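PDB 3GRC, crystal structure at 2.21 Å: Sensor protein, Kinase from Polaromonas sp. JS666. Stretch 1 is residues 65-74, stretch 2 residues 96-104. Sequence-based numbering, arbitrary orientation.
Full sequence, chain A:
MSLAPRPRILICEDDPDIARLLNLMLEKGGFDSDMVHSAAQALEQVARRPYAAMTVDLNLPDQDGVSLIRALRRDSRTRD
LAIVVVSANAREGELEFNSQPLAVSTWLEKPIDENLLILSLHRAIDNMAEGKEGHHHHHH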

ATOM      1  N   GLY A  65      -5.331  -6.479   6.226  1.00 40.87           N
ATOM      2  CA  GLY A  65      -4.780  -5.187   5.880  1.00 37.48           C
ATOM      3  C   GLY A  65      -4.971  -4.060   6.870  1.00 35.26           C
ATOM      4  O   GLY A  65      -4.041  -3.296   7.094  1.00 35.05           O
ATOM      5  N   VAL A  66      -6.155  -3.932   7.461  1.00 34.40           N
ATOM      6  CA  VAL A  66      -6.371  -2.840   8.405  1.00 35.75           C
ATOM      7  C   VAL A  66      -5.506  -3.005   9.652  1.00 35.21           C
ATOM      8  O   VAL A  66      -5.060  -2.022  10.236  1.00 35.72           O
ATOM      9  CB  VAL A  66      -7.859  -2.721   8.804  1.00 36.84           C
ATOM     10  CG1 VAL A  66      -8.035  -1.596   9.816  1.00 36.94           C
ATOM     11  CG2 VAL A  66      -8.707  -2.431   7.562  1.00 35.28           C
ATOM     12  N   SER A  67      -5.267  -4.248  10.049  1.00 34.81           N
ATOM     13  CA  SER A  67      -4.428  -4.534  11.210  1.00 34.88           C
ATOM     14  C   SER A  67      -2.997  -4.092  10.917  1.00 34.23           C
ATOM     15  O   SER A  67      -2.314  -3.517  11.772  1.00 34.38           O
ATOM     16  CB  SER A  67      -4.443  -6.036  11.514  1.00 36.74           C
ATOM     17  OG  SER A  67      -3.427  -6.370  12.446  1.00 35.95           O
ATOM     18  N   LEU A  68      -2.543  -4.377   9.701  1.00 32.03           N
ATOM     19  CA  LEU A  68      -1.207  -3.999   9.276  1.00 30.78           C
ATOM     20  C   LEU A  68      -1.068  -2.480   9.299  1.00 30.20           C
ATOM     21  O   LEU A  68      -0.110  -1.948   9.856  1.00 30.55           O
ATOM     22  CB  LEU A  68      -0.938  -4.522   7.866  1.00 31.19           C
ATOM     23  CG  LEU A  68       0.316  -4.017   7.143  1.00 30.89           C
ATOM     24  CD1 LEU A  68       1.548  -4.130   8.034  1.00 29.57           C
ATOM     25  CD2 LEU A  68       0.488  -4.827   5.870  1.00 29.51           C
ATOM     26  N   ILE A  69      -2.040  -1.784   8.710  1.00 28.68           N
ATOM     27  CA  ILE A  69      -1.998  -0.324   8.656  1.00 27.91           C
ATOM     28  C   ILE A  69      -2.017   0.315  10.048  1.00 29.42           C
ATOM     29  O   ILE A  69      -1.308   1.294  10.293  1.00 27.87           O
ATOM     30  CB  ILE A  69      -3.159   0.244   7.796  1.00 24.63           C
ATOM     31  CG1 ILE A  69      -2.998  -0.209   6.345  1.00 24.74           C
ATOM     32  CG2 ILE A  69      -3.143   1.758   7.835  1.00 21.39           C
ATOM     33  CD1 ILE A  69      -4.154   0.159   5.445  1.00 28.17           C
ATOM     34  N   ARG A  70      -2.822  -0.236  10.951  1.00 30.20           N
ATOM     35  CA  ARG A  70      -2.893   0.280  12.312  1.00 33.67           C
ATOM     36  C   ARG A  70      -1.524   0.151  12.971  1.00 33.31           C
ATOM     37  O   ARG A  70      -1.046   1.091  13.609  1.00 33.94           O
ATOM     38  CB  ARG A  70      -3.926  -0.488  13.139  1.00 37.07           C
ATOM     39  CG  ARG A  70      -5.365  -0.139  12.811  1.00 43.05           C
ATOM     40  CD  ARG A  70      -6.353  -0.814  13.756  1.00 47.97           C
ATOM     41  NE  ARG A  70      -7.740  -0.547  13.370  1.00 53.33           N
ATOM     42  CZ  ARG A  70      -8.282   0.668  13.263  1.00 55.69           C
ATOM     43  NH1 ARG A  70      -7.565   1.762  13.513  1.00 56.58           N
ATOM     44  NH2 ARG A  70      -9.551   0.792  12.900  1.00 57.52           N
ATOM     45  N   ALA A  71      -0.894  -1.011  12.802  1.00 32.76           N
ATOM     46  CA  ALA A  71       0.419  -1.264  13.388  1.00 33.17           C
ATOM     47  C   ALA A  71       1.450  -0.265  12.861  1.00 34.57           C
ATOM     48  O   ALA A  71       2.289   0.229  13.614  1.00 34.41           O
ATOM     49  CB  ALA A  71       0.859  -2.698  13.086  1.00 32.89           C
ATOM     50  N   LEU A  72       1.376   0.045  11.567  1.00 35.21           N
ATOM     51  CA  LEU A  72       2.305   1.003  10.959  1.00 34.81           C
ATOM     52  C   LEU A  72       2.127   2.431  11.492  1.00 33.99           C
ATOM     53  O   LEU A  72       3.098   3.172  11.652  1.00 31.29           O
ATOM     54  CB  LEU A  72       2.139   0.992   9.437  1.00 34.50           C
ATOM     55  CG  LEU A  72       2.613  -0.292   8.752  1.00 35.09           C
ATOM     56  CD1 LEU A  72       2.022  -0.389   7.359  1.00 34.42           C
ATOM     57  CD2 LEU A  72       4.128  -0.300   8.704  1.00 33.84           C
ATOM     58  N   ARG A  73       0.890   2.819  11.765  1.00 34.60           N
ATOM     59  CA  ARG A  73       0.644   4.157  12.276  1.00 39.00           C
ATOM     60  C   ARG A  73       1.085   4.324  13.738  1.00 41.04           C
ATOM     61  O   ARG A  73       1.334   5.440  14.186  1.00 41.76           O
ATOM     62  CB  ARG A  73      -0.842   4.527  12.124  1.00 38.11           C
ATOM     63  CG  ARG A  73      -1.315   4.650  10.680  1.00 39.28           C
ATOM     64  CD  ARG A  73      -0.264   5.321   9.819  1.00 35.97           C
ATOM     65  NE  ARG A  73      -0.747   5.655   8.494  1.00 34.53           N
ATOM     66  CZ  ARG A  73       0.039   5.773   7.431  1.00 32.64           C
ATOM     67  NH1 ARG A  73       1.342   5.568   7.550  1.00 29.90           N
ATOM     68  NH2 ARG A  73      -0.471   6.113   6.256  1.00 28.23           N
ATOM     69  N   ARG A  74       1.195   3.222  14.475  1.00 43.83           N
ATOM     70  CA  ARG A  74       1.603   3.289  15.879  1.00 47.67           C
ATOM     71  C   ARG A  74       3.117   3.353  16.074  1.00 48.54           C
ATOM     72  O   ARG A  74       3.603   3.430  17.201  1.00 48.58           O
ATOM     73  CB  ARG A  74       1.007   2.107  16.655  1.00 50.40           C
ATOM     74  CG  ARG A  74      -0.516   2.179  16.734  1.00 55.17           C
ATOM     75  CD  ARG A  74      -1.163   0.952  17.357  1.00 59.27           C
ATOM     76  NE  ARG A  74      -0.847   0.787  18.776  1.00 63.72           N
ATOM     77  CZ  ARG A  74       0.051  -0.073  19.246  1.00 65.14           C
ATOM     78  NH1 ARG A  74       0.728  -0.851  18.408  1.00 66.32           N
ATOM     79  NH2 ARG A  74       0.266  -0.162  20.552  1.00 64.94           N
ATOM     80  N   GLU A  96     -16.160   0.870   6.449  1.00 42.35           N
ATOM     81  CA  GLU A  96     -16.121   0.297   7.786  1.00 43.80           C
ATOM     82  C   GLU A  96     -14.993   0.761   8.705  1.00 43.43           C
ATOM     83  O   GLU A  96     -15.216   0.945   9.902  1.00 43.77           O
ATOM     84  CB  GLU A  96     -16.064  -1.224   7.665  1.00 46.22           C
ATOM     85  CG  GLU A  96     -16.459  -1.986   8.910  1.00 51.17           C
ATOM     86  CD  GLU A  96     -16.517  -3.485   8.657  1.00 54.34           C
ATOM     87  OE1 GLU A  96     -16.997  -3.880   7.568  1.00 55.69           O
ATOM     88  OE2 GLU A  96     -16.094  -4.264   9.541  1.00 54.57           O
ATOM     89  N   PHE A  97     -13.797   0.969   8.151  1.00 42.66           N
ATOM     90  CA  PHE A  97     -12.629   1.334   8.961  1.00 41.28           C
ATOM     91  C   PHE A  97     -11.914   2.664   8.747  1.00 39.82           C
ATOM     92  O   PHE A  97     -11.116   3.067   9.596  1.00 40.64           O
ATOM     93  CB  PHE A  97     -11.575   0.235   8.837  1.00 42.58           C
ATOM     94  CG  PHE A  97     -12.084  -1.127   9.167  1.00 45.23           C
ATOM     95  CD1 PHE A  97     -12.422  -1.459  10.475  1.00 46.70           C
ATOM     96  CD2 PHE A  97     -12.257  -2.076   8.168  1.00 46.30           C
ATOM     97  CE1 PHE A  97     -12.918  -2.719  10.786  1.00 46.40           C
ATOM     98  CE2 PHE A  97     -12.751  -3.341   8.467  1.00 47.61           C
ATOM     99  CZ  PHE A  97     -13.088  -3.660   9.782  1.00 47.16           C
ATOM    100  N   ASN A  98     -12.175   3.341   7.634  1.00 36.26           N
ATOM    101  CA  ASN A  98     -11.485   4.595   7.352  1.00 34.55           C
ATOM    102  C   ASN A  98     -11.585   5.631   8.469  1.00 34.41           C
ATOM    103  O   ASN A  98     -12.634   5.808   9.077  1.00 34.11           O
ATOM    104  CB  ASN A  98     -11.987   5.198   6.041  1.00 30.10           C
ATOM    105  CG  ASN A  98     -10.971   6.120   5.410  1.00 28.87           C
ATOM    106  OD1 ASN A  98      -9.772   5.963   5.627  1.00 26.51           O
ATOM    107  ND2 ASN A  98     -11.436   7.073   4.615  1.00 26.28           N
ATOM    108  N   SER A  99     -10.478   6.309   8.737  1.00 33.61           N
ATOM    109  CA  SER A  99     -10.444   7.332   9.775  1.00 35.87           C
ATOM    110  C   SER A  99      -9.139   8.091   9.641  1.00 36.81           C
ATOM    111  O   SER A  99      -8.158   7.557   9.133  1.00 37.30           O
ATOM    112  CB  SER A  99     -10.516   6.702  11.166  1.00 35.01           C
ATOM    113  OG  SER A  99      -9.265   6.145  11.519  1.00 32.81           O
ATOM    114  N   GLN A 100      -9.130   9.338  10.088  1.00 39.46           N
ATOM    115  CA  GLN A 100      -7.926  10.152  10.003  1.00 42.31           C
ATOM    116  C   GLN A 100      -6.693   9.484  10.607  1.00 40.45           C
ATOM    117  O   GLN A 100      -5.616   9.530  10.028  1.00 40.35           O
ATOM    118  CB  GLN A 100      -8.163  11.518  10.659  1.00 47.60           C
ATOM    119  CG  GLN A 100      -9.149  12.382   9.888  1.00 54.99           C
ATOM    120  CD  GLN A 100      -8.729  12.600   8.439  1.00 58.43           C
ATOM    121  OE1 GLN A 100      -9.513  13.085   7.618  1.00 61.23           O
ATOM    122  NE2 GLN A 100      -7.486  12.245   8.118  1.00 61.03           N
ATOM    123  N   PRO A 101      -6.833   8.860  11.783  1.00 38.69           N
ATOM    124  CA  PRO A 101      -5.670   8.200  12.391  1.00 37.84           C
ATOM    125  C   PRO A 101      -5.064   7.118  11.489  1.00 36.06           C
ATOM    126  O   PRO A 101      -3.849   6.919  11.471  1.00 35.37           O
ATOM    127  CB  PRO A 101      -6.243   7.619  13.681  1.00 38.59           C
ATOM    128  CG  PRO A 101      -7.314   8.604  14.043  1.00 39.12           C
ATOM    129  CD  PRO A 101      -7.981   8.858  12.707  1.00 38.49           C
ATOM    130  N   LEU A 102      -5.927   6.424  10.746  1.00 35.87           N
ATOM    131  CA  LEU A 102      -5.516   5.362   9.827  1.00 34.42           C
ATOM    132  C   LEU A 102      -4.691   5.972   8.679  1.00 32.61           C
ATOM    133  O   LEU A 102      -3.764   5.358   8.165  1.00 31.13           O
ATOM    134  CB  LEU A 102      -6.756   4.637   9.294  1.00 35.51           C
ATOM    135  CG  LEU A 102      -6.622   3.159   8.919  1.00 37.03           C
ATOM    136  CD1 LEU A 102      -6.217   2.363  10.153  1.00 38.38           C
ATOM    137  CD2 LEU A 102      -7.948   2.650   8.361  1.00 36.91           C
ATOM    138  N   ALA A 103      -5.040   7.192   8.292  1.00 32.41           N
ATOM    139  CA  ALA A 103      -4.308   7.916   7.257  1.00 32.60           C
ATOM    140  C   ALA A 103      -4.066   7.185   5.936  1.00 31.76           C
ATOM    141  O   ALA A 103      -2.972   7.246   5.365  1.00 32.10           O
ATOM    142  CB  ALA A 103      -2.967   8.407   7.835  1.00 31.53           C
ATOM    143  N   VAL A 104      -5.079   6.485   5.449  1.00 30.30           N
ATOM    144  CA  VAL A 104      -4.943   5.806   4.172  1.00 30.96           C
ATOM    145  C   VAL A 104      -5.408   6.827   3.135  1.00 30.24           C
ATOM    146  O   VAL A 104      -6.548   7.305   3.159  1.00 29.66           O
ATOM    147  CB  VAL A 104      -5.770   4.499   4.142  1.00 30.38           C
ATOM    148  CG1 VAL A 104      -7.017   4.677   4.963  1.00 34.40           C
ATOM    149  CG2 VAL A 104      -6.093   4.096   2.695  1.00 28.24           C
TER

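A regular helix, 65-73, packs against a segment that finishes a helix at Phe97, leaves helical geometry at Asn98 and continues to Val104. The backbones come nearest at Arg70 and Leu102, whose CA atoms lie 6.2 Å apart; Val66, Ile69, Arg70 and Arg73, the i, i+3, i+4 and i+7 positions of one helix face, provide the helix's contacts.

The apolar part centres on Leu102. Its CA-to-CB bond points sideways, but chi1 t and chi2 p bring its end nearer the helix, where CD1 lies 3.9 Å from Ile69 CG2 and 4.4 Å from Val66 CG1. Val66 also reaches Phe97, CG2 to CD2 at 3.6 Å, so one valine touches both parts of the segment.

The polar part belongs to Arg73. Its NE donates to Leu102 O at 3.0 Å and its NH2 to Ala103 O at 2.9 Å, both oxygens near the guanidinium plane, where N-H groups point. Two consecutive backbone carbonyls are thus satisfied by one side chain, while Ala103 CB packs 3.6 Å from Arg73 NE.

Arg70 uses its guanidinium differently: Leu102 CD1 sits over one face, 3.7 Å from NH1, a contact without a hydrogen bond. Within the second stretch, Leu102 N gives a weak hydrogen bond to Ser99 OG at 3.4 Å, and Ala103 N bonds Ser99 O at 3.2 Å.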